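Local structure of Lmaj004091aaa (Leishmania major, 1XTP) at residues K47-K52 and E210-T215; T94-D99 and P156-L161; I104-K109 and V163-A168; F194-C199 and L248-L253. The protein probably methylates the alpha-amino group of proteins beginning with X-Pro-Lys, taking the methyl groups from S-adenosyl-L-methionine. All coordinates share one frame; numbering follows the deposited sequence.

Contact 1: K47-K52 and E210-T215; sequences KGWYGK and EDSSLT
Trp49 and Ser212 meet where the start of helix 49-58 packs on a G1 beta bulge, in which Ser212 and Ser213 both face Asp208 of the neighbouring strand. In Trp49, CG lies anti to the backbone N (chi1 167°), beside the carbonyl carbon whose oxygen Ser212 binds. On the five-membered ring, CD1 sits 3.6 Å above the plane of the Tyr50 ring, over its centre, and NE1 is hydrogen-bonded to Tyr170 O. Along the benzo ring, CE3 approaches Ser212 OG (3.6 Å), and Ser212 O lies 3.9 Å above one indole face, displaced toward the rim. At the tip, CH2 reaches Ser213 C at 3.8 Å and Leu214 CD2 at 4.2 Å, where strand 213-215 begins. From the helix side, Lys52 CB packs on Ser212 CB at 3.7 Å. The one polar link is Ser212 OG donating to Trp49 O; the modelled 2.5 Å is very short and its exact value doubtful, but OG lies in the carbonyl plane on a lone pair (C=O...OG 124°).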
loop_
_atom_site.group_PDB
_atom_site.type_symbol
_atom_site.label_atom_id
_atom_site.label_comp_id
_atom_site.label_asym_id
_atom_site.label_seq_id
_atom_site.Cartn_x
_atom_site.Cartn_y
_atom_site.Cartn_z
ATOM N N LYS A 47 -13.054 0.360 -18.279
ATOM C CA LYS A 47 -11.900 0.716 -19.095
ATOM C C LYS A 47 -10.787 1.414 -18.339
ATOM O O LYS A 47 -9.697 1.593 -18.876
ATOM C CB LYS A 47 -12.362 1.618 -20.228
ATOM C CG LYS A 47 -13.369 0.951 -21.152
ATOM C CD LYS A 47 -13.582 1.773 -22.398
ATOM C CE LYS A 47 -14.776 1.266 -23.205
ATOM N NZ LYS A 47 -14.903 2.027 -24.485
ATOM N N GLY A 48 -11.054 1.808 -17.100
ATOM C CA GLY A 48 -10.192 2.713 -16.386
ATOM C C GLY A 48 -9.291 1.957 -15.432
ATOM O O GLY A 48 -9.752 1.072 -14.727
ATOM N N TRP A 49 -8.011 2.313 -15.426
ATOM C CA TRP A 49 -7.021 1.705 -14.522
ATOM C C TRP A 49 -7.514 1.667 -13.073
ATOM O O TRP A 49 -7.505 0.614 -12.420
ATOM C CB TRP A 49 -5.723 2.483 -14.612
ATOM C CG TRP A 49 -4.777 2.163 -13.544
ATOM C CD1 TRP A 49 -4.575 2.866 -12.403
ATOM C CD2 TRP A 49 -3.908 1.035 -13.490
ATOM N NE1 TRP A 49 -3.646 2.244 -11.623
ATOM C CE2 TRP A 49 -3.213 1.111 -12.263
ATOM C CE3 TRP A 49 -3.674 -0.061 -14.342
ATOM C CZ2 TRP A 49 -2.281 0.159 -11.876
ATOM C CZ3 TRP A 49 -2.744 -1.019 -13.956
ATOM C CH2 TRP A 49 -2.056 -0.903 -12.734
ATOM N N TYR A 50 -7.942 2.829 -12.574
ATOM C CA TYR A 50 -8.501 2.935 -11.232
ATOM C C TYR A 50 -9.916 2.402 -11.151
ATOM O O TYR A 50 -10.239 1.679 -10.212
ATOM C CB TYR A 50 -8.481 4.393 -10.732
ATOM C CG TYR A 50 -7.122 4.887 -10.384
ATOM C CD1 TYR A 50 -6.407 4.329 -9.316
ATOM C CD2 TYR A 50 -6.538 5.922 -11.092
ATOM C CE1 TYR A 50 -5.147 4.785 -8.998
ATOM C CE2 TYR A 50 -5.284 6.388 -10.782
ATOM C CZ TYR A 50 -4.585 5.810 -9.730
ATOM O OH TYR A 50 -3.341 6.270 -9.407
ATOM N N GLY A 51 -10.754 2.749 -12.141
ATOM C CA GLY A 51 -12.142 2.351 -12.132
ATOM C C GLY A 51 -12.367 0.851 -12.088
ATOM O O GLY A 51 -13.279 0.359 -11.425
ATOM N N LYS A 52 -11.556 0.122 -12.833
ATOM C CA LYS A 52 -11.656 -1.337 -12.864
ATOM C C LYS A 52 -11.339 -1.970 -11.502
ATOM O O LYS A 52 -11.878 -3.024 -11.143
ATOM C CB LYS A 52 -10.691 -1.882 -13.913
ATOM C CG LYS A 52 -11.103 -1.597 -15.334
ATOM C CD LYS A 52 -10.112 -2.182 -16.300
ATOM C CE LYS A 52 -9.006 -1.195 -16.667
ATOM N NZ LYS A 52 -8.112 -1.766 -17.728
ATOM N N GLU A 210 -6.852 -8.833 -13.400
ATOM C CA GLU A 210 -8.115 -9.151 -12.751
ATOM C C GLU A 210 -8.587 -7.962 -11.894
ATOM O O GLU A 210 -9.697 -7.480 -12.081
ATOM C CB GLU A 210 -7.976 -10.423 -11.916
ATOM C CG GLU A 210 -9.308 -11.150 -11.703
ATOM C CD GLU A 210 -9.206 -12.369 -10.797
ATOM O OE1 GLU A 210 -8.148 -13.020 -10.765
ATOM O OE2 GLU A 210 -10.212 -12.690 -10.126
ATOM N N ASP A 211 -7.733 -7.467 -10.991
ATOM C CA ASP A 211 -8.101 -6.365 -10.107
ATOM C C ASP A 211 -7.484 -5.000 -10.485
ATOM O O ASP A 211 -7.639 -4.029 -9.749
ATOM C CB ASP A 211 -7.779 -6.719 -8.653
ATOM C CG ASP A 211 -6.298 -6.688 -8.340
ATOM O OD1 ASP A 211 -5.451 -6.612 -9.265
ATOM O OD2 ASP A 211 -5.980 -6.743 -7.133
ATOM N N SER A 212 -6.790 -4.938 -11.621
ATOM C CA SER A 212 -6.209 -3.687 -12.154
ATOM C C SER A 212 -5.195 -3.076 -11.196
ATOM O O SER A 212 -5.396 -1.985 -10.660
ATOM C CB SER A 212 -7.302 -2.665 -12.528
ATOM O OG SER A 212 -6.794 -1.639 -13.378
ATOM N N SER A 213 -4.096 -3.810 -10.999
ATOM C CA SER A 213 -3.060 -3.455 -10.036
ATOM C C SER A 213 -1.717 -3.979 -10.529
ATOM O O SER A 213 -1.665 -4.775 -11.473
ATOM C CB SER A 213 -3.379 -4.105 -8.698
ATOM O OG SER A 213 -3.294 -5.525 -8.783
ATOM N N LEU A 214 -0.618 -3.595 -9.883
ATOM C CA LEU A 214 0.640 -4.245 -10.239
ATOM C C LEU A 214 1.571 -4.464 -9.049
ATOM O O LEU A 214 1.579 -3.704 -8.077
ATOM C CB LEU A 214 1.369 -3.511 -11.379
ATOM C CG LEU A 214 2.274 -2.374 -10.940
ATOM C CD1 LEU A 214 3.134 -1.867 -12.077
ATOM C CD2 LEU A 214 1.413 -1.265 -10.350
ATOM N N THR A 215 2.343 -5.530 -9.158
ATOM C CA THR A 215 3.371 -5.870 -8.200
ATOM C C THR A 215 4.676 -5.382 -8.784
ATOM O O THR A 215 4.954 -5.594 -9.976
ATOM C CB THR A 215 3.434 -7.382 -8.006
ATOM O OG1 THR A 215 2.152 -7.830 -7.575
ATOM C CG2 THR A 215 4.504 -7.798 -6.965
#

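Contact 2: T94-D99 and P156-L161; sequences TSRALD and PNTYDL
Ala97 and Leu161 form a parallel bridge between strands 96-100 and 159-165, neighbours near the middle of the Rossmann-like methyltransferase sheet. Leu98 N donates to Leu161 O (3.0 Å), while Arg96 O is gripped twice: by Asp160 N at 2.7 Å and by Leu161 N at 3.3 Å, as the chain turns a corner at Asp160. The Tyr159 ring is sandwiched. Leu98 CB makes a CH-pi contact 3.7 Å from its centroid and 14° off the normal, and Thr158 CG2 covers the centre of the opposite face. Arg96 runs extended past the ring, its CG 3.8 Å from Tyr159 CE1, with guanidinium and ring planes 54° apart. Arg96 NH2 and Tyr159 OH go on to separate oxygens of Asp120, in the next strand. Chi1 of -65° sets Asp160 CG beside its own backbone N, and OD2 takes Ser95 N at 2.8 Å on its anti lone pair. With OD1 bonded to Thr188 OG1 as well, the Asp160 carboxylate is fixed in rotation and probably favoured as the anion.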
loop_
_atom_site.group_PDB
_atom_site.type_symbol
_atom_site.label_atom_id
_atom_site.label_comp_id
_atom_site.label_asym_id
_atom_site.label_seq_id
_atom_site.Cartn_x
_atom_site.Cartn_y
_atom_site.Cartn_z
ATOM N N THR A 94 3.458 7.923 19.038
ATOM C CA THR A 94 2.355 6.996 19.343
ATOM C C THR A 94 0.969 7.678 19.437
ATOM O O THR A 94 0.041 7.095 19.990
ATOM C CB THR A 94 2.631 6.211 20.685
ATOM O OG1 THR A 94 2.858 7.139 21.758
ATOM C CG2 THR A 94 3.833 5.277 20.549
ATOM N N SER A 95 0.811 8.887 18.892
ATOM C CA SER A 95 -0.477 9.590 19.012
ATOM C C SER A 95 -1.457 9.239 17.926
ATOM O O SER A 95 -2.465 8.580 18.200
ATOM C CB SER A 95 -0.306 11.098 19.050
ATOM O OG SER A 95 0.417 11.420 20.196
ATOM N N ARG A 96 -1.182 9.682 16.709
ATOM C CA ARG A 96 -2.136 9.519 15.631
ATOM C C ARG A 96 -1.626 8.651 14.465
ATOM O O ARG A 96 -0.516 8.846 13.956
ATOM C CB ARG A 96 -2.581 10.892 15.132
ATOM C CG ARG A 96 -3.979 10.858 14.546
ATOM C CD ARG A 96 -4.500 12.200 14.172
ATOM N NE ARG A 96 -5.902 12.060 13.804
ATOM C CZ ARG A 96 -6.936 12.278 14.617
ATOM N NH1 ARG A 96 -6.770 12.733 15.865
ATOM N NH2 ARG A 96 -8.167 12.071 14.158
ATOM N N ALA A 97 -2.459 7.703 14.043
ATOM C CA ALA A 97 -2.178 6.858 12.885
ATOM C C ALA A 97 -3.240 7.031 11.793
ATOM O O ALA A 97 -4.334 7.507 12.059
ATOM C CB ALA A 97 -2.098 5.396 13.296
ATOM N N LEU A 98 -2.876 6.631 10.573
ATOM C CA LEU A 98 -3.758 6.619 9.406
ATOM C C LEU A 98 -3.567 5.293 8.666
ATOM O O LEU A 98 -2.442 4.918 8.298
ATOM C CB LEU A 98 -3.447 7.787 8.460
ATOM C CG LEU A 98 -4.186 7.833 7.113
ATOM C CD1 LEU A 98 -5.697 7.975 7.251
ATOM C CD2 LEU A 98 -3.629 8.968 6.222
ATOM N N ASP A 99 -4.686 4.612 8.443
ATOM C CA ASP A 99 -4.732 3.317 7.774
ATOM C C ASP A 99 -5.290 3.547 6.369
ATOM O O ASP A 99 -6.492 3.776 6.202
ATOM C CB ASP A 99 -5.632 2.416 8.602
ATOM C CG ASP A 99 -5.593 0.992 8.175
ATOM O OD1 ASP A 99 -4.804 0.662 7.255
ATOM O OD2 ASP A 99 -6.363 0.207 8.787
ATOM N N PRO A 156 -1.026 18.712 7.075
ATOM C CA PRO A 156 0.394 18.583 7.402
ATOM C C PRO A 156 0.633 18.255 8.871
ATOM O O PRO A 156 -0.219 18.521 9.713
ATOM C CB PRO A 156 0.967 19.971 7.070
ATOM C CG PRO A 156 -0.192 20.884 7.155
ATOM C CD PRO A 156 -1.399 20.099 6.740
ATOM N N ASN A 157 1.771 17.626 9.153
ATOM C CA ASN A 157 2.257 17.484 10.513
ATOM C C ASN A 157 1.211 16.869 11.446
ATOM O O ASN A 157 0.900 17.443 12.466
ATOM C CB ASN A 157 2.684 18.869 11.019
ATOM C CG ASN A 157 3.447 18.809 12.320
ATOM O OD1 ASN A 157 3.883 17.740 12.751
ATOM N ND2 ASN A 157 3.592 19.968 12.979
ATOM N N THR A 158 0.667 15.714 11.085
ATOM C CA THR A 158 -0.456 15.125 11.824
ATOM C C THR A 158 -0.209 13.712 12.321
ATOM O O THR A 158 -0.569 13.372 13.451
ATOM C CB THR A 158 -1.727 15.140 10.935
ATOM O OG1 THR A 158 -2.095 16.489 10.690
ATOM C CG2 THR A 158 -2.905 14.454 11.599
ATOM N N TYR A 159 0.368 12.869 11.477
ATOM C CA TYR A 159 0.461 11.448 11.784
ATOM C C TYR A 159 1.834 10.960 12.252
ATOM O O TYR A 159 2.876 11.292 11.666
ATOM C CB TYR A 159 0.000 10.645 10.584
ATOM C CG TYR A 159 -1.448 10.861 10.272
ATOM C CD1 TYR A 159 -2.439 10.307 11.076
ATOM C CD2 TYR A 159 -1.835 11.630 9.179
ATOM C CE1 TYR A 159 -3.778 10.509 10.783
ATOM C CE2 TYR A 159 -3.184 11.851 8.879
ATOM C CZ TYR A 159 -4.150 11.288 9.682
ATOM O OH TYR A 159 -5.494 11.483 9.384
ATOM N N ASP A 160 1.810 10.163 13.319
ATOM C CA ASP A 160 2.986 9.440 13.787
ATOM C C ASP A 160 3.173 8.113 13.001
ATOM O O ASP A 160 4.293 7.589 12.899
ATOM C CB ASP A 160 2.878 9.176 15.286
ATOM C CG ASP A 160 2.899 10.453 16.114
ATOM O OD1 ASP A 160 3.604 11.410 15.752
ATOM O OD2 ASP A 160 2.238 10.490 17.161
ATOM N N LEU A 161 2.098 7.577 12.431
ATOM C CA LEU A 161 2.256 6.453 11.505
ATOM C C LEU A 161 1.257 6.539 10.379
ATOM O O LEU A 161 0.117 6.890 10.606
ATOM C CB LEU A 161 2.124 5.119 12.230
ATOM C CG LEU A 161 2.755 3.918 11.504
ATOM C CD1 LEU A 161 4.300 3.913 11.619
ATOM C CD2 LEU A 161 2.173 2.607 12.022
HETATM O O HOH W 1 0.188 12.198 15.567
#

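Contact 3: I104-K109 and V163-A168; sequences IGRITK and VIQWTA. With SAI (S-adenosyl-L-homoselenocysteine), chain B.
Arg106 and Gln165 flank the amino-acid end of the cofactor pocket in this Rossmann-like methyltransferase, where the glycine-rich loop runs through the N-cap Gly105 into helix 106-115. A bend at chi3 (68°) turns Arg106 NE toward the carboxylate of S-adenosyl-L-homoselenocysteine. NE then donates to the ligand's OXT at 2.8 Å and NH2 to its O at 2.9 Å, the second bond nearly straight (170°), both from the guanidinium edge. Arg106 NH1 forms a salt bridge with Asp78, whose second oxygen accepts from Gln165 NE2, so one acid positions both pocket side chains. Gln165 NE2 also lies 3.2 Å above one face of the Trp166 ring, toward the rim. Ile107 packs beside them: its CD1 touches Gln165 OE1 at 3.2 Å and meets Val163 CG1 tip to tip at 4.1 Å. On the strand side, Gln165 O accepts from the ligand's amino N. Farther along the ligand, Thr167 OG1 donates to the ribose O4' at 3.1 Å.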
loop_
_atom_site.group_PDB
_atom_site.type_symbol
_atom_site.label_atom_id
_atom_site.label_comp_id
_atom_site.label_asym_id
_atom_site.label_seq_id
_atom_site.Cartn_x
_atom_site.Cartn_y
_atom_site.Cartn_z
ATOM N N ILE A 104 -11.779 -3.234 5.543
ATOM C CA ILE A 104 -12.690 -3.365 6.700
ATOM C C ILE A 104 -12.018 -3.021 8.029
ATOM O O ILE A 104 -12.561 -3.342 9.088
ATOM C CB ILE A 104 -13.299 -4.786 6.821
ATOM C CG1 ILE A 104 -12.208 -5.821 7.085
ATOM C CG2 ILE A 104 -14.124 -5.134 5.584
ATOM C CD1 ILE A 104 -12.750 -7.110 7.584
ATOM N N GLY A 105 -10.829 -2.416 7.969
ATOM C CA GLY A 105 -10.129 -1.928 9.165
ATOM C C GLY A 105 -9.360 -2.990 9.924
ATOM O O GLY A 105 -9.160 -2.865 11.132
ATOM N N ARG A 106 -8.921 -4.029 9.212
ATOM C CA ARG A 106 -8.191 -5.151 9.806
ATOM C C ARG A 106 -6.906 -4.754 10.533
ATOM O O ARG A 106 -6.633 -5.241 11.657
ATOM C CB ARG A 106 -7.838 -6.168 8.710
ATOM C CG ARG A 106 -7.104 -7.433 9.217
ATOM C CD ARG A 106 -6.631 -8.303 8.031
ATOM N NE ARG A 106 -5.578 -7.615 7.280
ATOM C CZ ARG A 106 -4.276 -7.666 7.548
ATOM N NH1 ARG A 106 -3.794 -8.412 8.530
ATOM N NH2 ARG A 106 -3.440 -6.972 6.797
ATOM N N ILE A 107 -6.093 -3.913 9.886
ATOM C CA ILE A 107 -4.864 -3.470 10.490
ATOM C C ILE A 107 -5.137 -2.524 11.693
ATOM O O ILE A 107 -4.485 -2.625 12.743
ATOM C CB ILE A 107 -3.910 -2.816 9.438
ATOM C CG1 ILE A 107 -3.538 -3.846 8.352
ATOM C CG2 ILE A 107 -2.628 -2.274 10.135
ATOM C CD1 ILE A 107 -2.845 -3.260 7.134
ATOM N N THR A 108 -6.089 -1.619 11.535
ATOM C CA THR A 108 -6.492 -0.732 12.622
ATOM C C THR A 108 -7.028 -1.539 13.812
ATOM O O THR A 108 -6.631 -1.294 14.944
ATOM C CB THR A 108 -7.537 0.308 12.163
ATOM O OG1 THR A 108 -6.991 1.081 11.092
ATOM C CG2 THR A 108 -7.941 1.269 13.318
ATOM N N LYS A 109 -7.886 -2.523 13.550
ATOM C CA LYS A 109 -8.514 -3.287 14.623
ATOM C C LYS A 109 -7.500 -4.086 15.438
ATOM O O LYS A 109 -7.575 -4.108 16.665
ATOM C CB LYS A 109 -9.598 -4.229 14.079
ATOM C CG LYS A 109 -10.382 -4.945 15.186
ATOM C CD LYS A 109 -11.690 -5.531 14.694
ATOM N N VAL A 163 0.049 3.999 7.451
ATOM C CA VAL A 163 0.087 2.626 7.000
ATOM C C VAL A 163 -0.399 2.484 5.543
ATOM O O VAL A 163 -1.492 2.887 5.220
ATOM C CB VAL A 163 -0.792 1.754 7.937
ATOM C CG1 VAL A 163 -0.815 0.320 7.456
ATOM C CG2 VAL A 163 -0.243 1.841 9.349
ATOM N N ILE A 164 0.437 1.917 4.676
ATOM C CA ILE A 164 0.060 1.629 3.300
ATOM C C ILE A 164 0.409 0.158 3.039
ATOM O O ILE A 164 1.540 -0.187 2.693
ATOM C CB ILE A 164 0.783 2.570 2.290
ATOM C CG1 ILE A 164 0.708 4.047 2.726
ATOM C CG2 ILE A 164 0.189 2.411 0.874
ATOM C CD1 ILE A 164 1.492 5.002 1.827
ATOM N N GLN A 165 -0.564 -0.716 3.225
ATOM C CA GLN A 165 -0.340 -2.147 3.118
ATOM C C GLN A 165 -1.292 -2.758 2.130
ATOM O O GLN A 165 -2.507 -2.578 2.257
ATOM C CB GLN A 165 -0.520 -2.835 4.469
ATOM C CG GLN A 165 -0.500 -4.370 4.349
ATOM C CD GLN A 165 -0.127 -5.091 5.644
ATOM O OE1 GLN A 165 0.101 -4.464 6.683
ATOM N NE2 GLN A 165 -0.058 -6.431 5.573
ATOM N N TRP A 166 -0.735 -3.494 1.168
ATOM C CA TRP A 166 -1.512 -4.228 0.161
ATOM C C TRP A 166 -2.492 -3.315 -0.618
ATOM O O TRP A 166 -3.583 -3.724 -1.010
ATOM C CB TRP A 166 -2.212 -5.444 0.796
ATOM C CG TRP A 166 -1.265 -6.614 1.060
ATOM C CD1 TRP A 166 -0.208 -7.000 0.294
ATOM C CD2 TRP A 166 -1.318 -7.533 2.156
ATOM N NE1 TRP A 166 0.415 -8.091 0.852
ATOM C CE2 TRP A 166 -0.250 -8.445 1.993
ATOM C CE3 TRP A 166 -2.166 -7.677 3.260
ATOM C CZ2 TRP A 166 -0.006 -9.485 2.888
ATOM C CZ3 TRP A 166 -1.916 -8.710 4.157
ATOM C CH2 TRP A 166 -0.842 -9.601 3.963
ATOM N N THR A 167 -2.071 -2.080 -0.854
ATOM C CA THR A 167 -2.936 -1.100 -1.490
ATOM C C THR A 167 -2.181 -0.231 -2.498
ATOM O O THR A 167 -2.758 0.210 -3.479
ATOM C CB THR A 167 -3.712 -0.283 -0.404
ATOM O OG1 THR A 167 -4.845 0.381 -0.984
ATOM C CG2 THR A 167 -2.794 0.707 0.314
ATOM N N ALA A 168 -0.885 -0.021 -2.326
ATOM C CA ALA A 168 -0.173 0.812 -3.303
ATOM C C ALA A 168 -0.014 0.122 -4.669
ATOM O O ALA A 168 0.442 0.738 -5.622
ATOM C CB ALA A 168 1.145 1.242 -2.758
HETATM N N SAI B . -4.998 -2.558 3.893
HETATM C CA SAI B . -6.075 -3.498 4.319
HETATM C CB SAI B . -6.902 -3.920 3.122
HETATM C CG SAI B . -6.164 -4.667 2.022
HETATM SE SE SAI B . -7.425 -5.113 0.576
HETATM C C SAI B . -5.541 -4.773 4.950
HETATM O O SAI B . -4.370 -5.112 4.782
HETATM O OXT SAI B . -6.279 -5.506 5.608
HETATM C "C5'" SAI B . -7.015 -3.562 -0.576
HETATM C "C4'" SAI B . -7.880 -2.336 -0.268
HETATM O "O4'" SAI B . -7.431 -1.280 -1.066
HETATM C "C3'" SAI B . -9.358 -2.494 -0.589
HETATM O "O3'" SAI B . -10.144 -2.130 0.516
HETATM C "C2'" SAI B . -9.645 -1.557 -1.737
HETATM O "O2'" SAI B . -10.954 -1.005 -1.688
HETATM C "C1'" SAI B . -8.566 -0.536 -1.477
HETATM N N9 SAI B . -8.210 0.287 -2.624
HETATM C C8 SAI B . -8.260 -0.068 -3.953
HETATM N N7 SAI B . -7.841 0.971 -4.670
HETATM C C5 SAI B . -7.509 1.984 -3.815
HETATM C C6 SAI B . -7.013 3.269 -4.023
HETATM N N6 SAI B . -6.790 3.700 -5.267
HETATM N N1 SAI B . -6.769 4.091 -2.936
HETATM C C2 SAI B . -7.024 3.655 -1.642
HETATM N N3 SAI B . -7.504 2.371 -1.448
HETATM C C4 SAI B . -7.732 1.559 -2.517
#

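Contact 4: F194-C199 and L248-L253; sequences FFKENC and LKMYAL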
loop_
_atom_site.group_PDB
_atom_site.type_symbol
_atom_site.label_atom_id
_atom_site.label_comp_id
_atom_site.label_asym_id
_atom_site.label_seq_id
_atom_site.Cartn_x
_atom_site.Cartn_y
_atom_site.Cartn_z
ATOM N N PHE A 194 4.622 3.550 7.189
ATOM C CA PHE A 194 4.814 2.113 7.195
ATOM C C PHE A 194 4.236 1.512 5.894
ATOM O O PHE A 194 3.025 1.410 5.731
ATOM C CB PHE A 194 4.147 1.508 8.408
ATOM C CG PHE A 194 4.229 0.010 8.470
ATOM C CD1 PHE A 194 5.422 -0.627 8.794
ATOM C CD2 PHE A 194 3.097 -0.767 8.250
ATOM C CE1 PHE A 194 5.480 -2.014 8.882
ATOM C CE2 PHE A 194 3.154 -2.152 8.342
ATOM C CZ PHE A 194 4.354 -2.775 8.659
ATOM N N PHE A 195 5.125 1.104 4.991
ATOM C CA PHE A 195 4.738 0.573 3.685
ATOM C C PHE A 195 5.015 -0.922 3.641
ATOM O O PHE A 195 6.159 -1.342 3.760
ATOM C CB PHE A 195 5.505 1.309 2.586
ATOM C CG PHE A 195 5.254 0.781 1.190
ATOM C CD1 PHE A 195 3.968 0.462 0.758
ATOM C CD2 PHE A 195 6.312 0.642 0.296
ATOM C CE1 PHE A 195 3.750 0.002 -0.533
ATOM C CE2 PHE A 195 6.112 0.187 -0.988
ATOM C CZ PHE A 195 4.826 -0.123 -1.417
ATOM N N LYS A 196 3.954 -1.719 3.511
ATOM C CA LYS A 196 4.060 -3.179 3.482
ATOM C C LYS A 196 3.392 -3.710 2.227
ATOM O O LYS A 196 2.211 -3.489 2.011
ATOM C CB LYS A 196 3.404 -3.812 4.710
ATOM C CG LYS A 196 3.832 -5.258 4.977
ATOM C CD LYS A 196 3.526 -5.661 6.428
ATOM C CE LYS A 196 4.029 -7.056 6.776
ATOM N NZ LYS A 196 3.554 -7.494 8.114
ATOM N N GLU A 197 4.148 -4.448 1.421
ATOM C CA GLU A 197 3.672 -4.837 0.107
ATOM C C GLU A 197 4.387 -6.073 -0.428
ATOM O O GLU A 197 5.534 -6.364 -0.043
ATOM C CB GLU A 197 3.895 -3.684 -0.882
ATOM C CG GLU A 197 3.045 -3.795 -2.130
ATOM C CD GLU A 197 1.605 -4.167 -1.806
ATOM O OE1 GLU A 197 0.845 -3.267 -1.353
ATOM O OE2 GLU A 197 1.247 -5.352 -2.019
ATOM N N ASN A 198 3.698 -6.765 -1.339
ATOM C CA ASN A 198 4.280 -7.814 -2.139
ATOM C C ASN A 198 5.394 -7.253 -3.032
ATOM O O ASN A 198 5.288 -6.154 -3.577
ATOM C CB ASN A 198 3.211 -8.508 -2.988
ATOM C CG ASN A 198 2.204 -9.305 -2.146
ATOM O OD1 ASN A 198 2.385 -9.510 -0.949
ATOM N ND2 ASN A 198 1.160 -9.793 -2.799
ATOM N N CYS A 199 6.456 -8.033 -3.166
ATOM C CA CYS A 199 7.671 -7.630 -3.841
ATOM C C CYS A 199 8.023 -8.697 -4.886
ATOM O O CYS A 199 8.079 -9.882 -4.552
ATOM C CB CYS A 199 8.758 -7.566 -2.775
ATOM S SG CYS A 199 9.936 -6.324 -3.023
ATOM N N LEU A 248 6.848 -10.570 1.173
ATOM C CA LEU A 248 6.193 -9.393 1.700
ATOM C C LEU A 248 7.231 -8.523 2.402
ATOM O O LEU A 248 7.781 -8.918 3.433
ATOM C CB LEU A 248 5.106 -9.861 2.658
ATOM C CG LEU A 248 4.166 -8.854 3.296
ATOM C CD1 LEU A 248 3.377 -8.138 2.241
ATOM C CD2 LEU A 248 3.249 -9.619 4.243
ATOM N N LYS A 249 7.504 -7.350 1.844
ATOM C CA LYS A 249 8.499 -6.450 2.418
ATOM C C LYS A 249 7.885 -5.232 3.143
ATOM O O LYS A 249 6.931 -4.603 2.687
ATOM C CB LYS A 249 9.493 -5.973 1.342
ATOM C CG LYS A 249 10.882 -5.713 1.899
ATOM C CD LYS A 249 11.925 -5.360 0.842
ATOM C CE LYS A 249 13.221 -4.853 1.482
ATOM N NZ LYS A 249 14.044 -4.009 0.553
HETATM N N MSE A 250 8.465 -4.911 4.279
HETATM C CA MSE A 250 8.128 -3.706 5.021
HETATM C C MSE A 250 9.222 -2.664 4.864
HETATM O O MSE A 250 10.402 -2.988 4.926
HETATM C CB MSE A 250 8.004 -4.050 6.495
HETATM C CG MSE A 250 6.814 -4.907 6.805
HETATM SE SE MSE A 250 6.927 -5.688 8.577
HETATM C CE MSE A 250 8.045 -7.253 8.131
ATOM N N TYR A 251 8.805 -1.414 4.678
ATOM C CA TYR A 251 9.679 -0.263 4.659
ATOM C C TYR A 251 9.189 0.784 5.652
ATOM O O TYR A 251 7.998 1.090 5.693
ATOM C CB TYR A 251 9.665 0.406 3.289
ATOM C CG TYR A 251 10.002 -0.468 2.112
ATOM C CD1 TYR A 251 8.997 -1.138 1.419
ATOM C CD2 TYR A 251 11.314 -0.578 1.645
ATOM C CE1 TYR A 251 9.283 -1.921 0.326
ATOM C CE2 TYR A 251 11.613 -1.360 0.525
ATOM C CZ TYR A 251 10.587 -2.021 -0.122
ATOM O OH TYR A 251 10.843 -2.803 -1.214
ATOM N N ALA A 252 10.107 1.333 6.441
ATOM C CA ALA A 252 9.822 2.522 7.252
ATOM C C ALA A 252 10.448 3.714 6.552
ATOM O O ALA A 252 11.655 3.731 6.354
ATOM C CB ALA A 252 10.385 2.386 8.611
ATOM N N LEU A 253 9.623 4.694 6.183
ATOM C CA LEU A 253 10.058 5.810 5.340
ATOM C C LEU A 253 9.821 7.142 6.062
ATOM O O LEU A 253 8.845 7.294 6.792
ATOM C CB LEU A 253 9.303 5.803 3.994
ATOM C CG LEU A 253 9.217 4.468 3.221
ATOM C CD1 LEU A 253 8.085 4.474 2.216
ATOM C CD2 LEU A 253 10.530 4.168 2.524
#
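Lys196 and Met250 lie side by side on one face of an antiparallel pair, where 248-253, the one strand running against the others of the seven-stranded Rossmann-like methyltransferase sheet, is inserted between 191-198 and 232-237. Lys196 CD presses on Met250 CG at 3.4 Å, tighter than usual for two carbons. Met250 is a selenomethionine; with SE anti to CA (chi2 166°), the selenium stands at the edge of the Phe194 ring, 5.0 Å from the centroid: a Met-aromatic contact. On the other face, Phe195 and Tyr251 run alongside each other, rim to rim, their planes only 18° apart and Phe195 CD2 3.4 Å from Tyr251 CD1. Between the faces, the hydrogen-bonded pairs Phe195-Tyr251 and Glu197-Lys249 hold the register with two bonds each. Farther out, helix 75-87 packs over the Met250 face; Lys196 NZ makes a salt bridge to its Asp78 and hydrogen bonds to Ser82 OG and Gln238 OE1. Helix 218-228 covers the Tyr251 face, where Asp218 OD1 is shared by Tyr251 OH and Lys249 NZ, the latter also salt-bridged to Glu235. At the strand end, Leu248 CD1 crosses to Asn198 OD1 at 3.6 Å, while that same oxygen accepts from Trp166 NE1.

Contacts 2, 3 and 4 all involve one seven-stranded sheet: contacts 2 and 4 pair its strands, and contact 3 joins helix 106-115 to strand 159-165, which contact 2 also uses. Contacts 2 and 3 alternate along the chain, as strand 96-100 leads into helix 106-115; their centres are about 14 Å apart, and Asp99 OD2 probably bonds Thr108 OG1. Contact 4 comes later, its centre about 12 Å from that of contact 3. Contact 1, whose strand 213-215 belongs to a separate small sheet, encloses contacts 2 and 3 along the chain and interleaves with contact 4, touching it through Thr215. Contact 3 holds pocket residues at the C-terminal end of strand 159-165, whereas contact 2 lies at its other end, about 29 Å from contact 1 between centres.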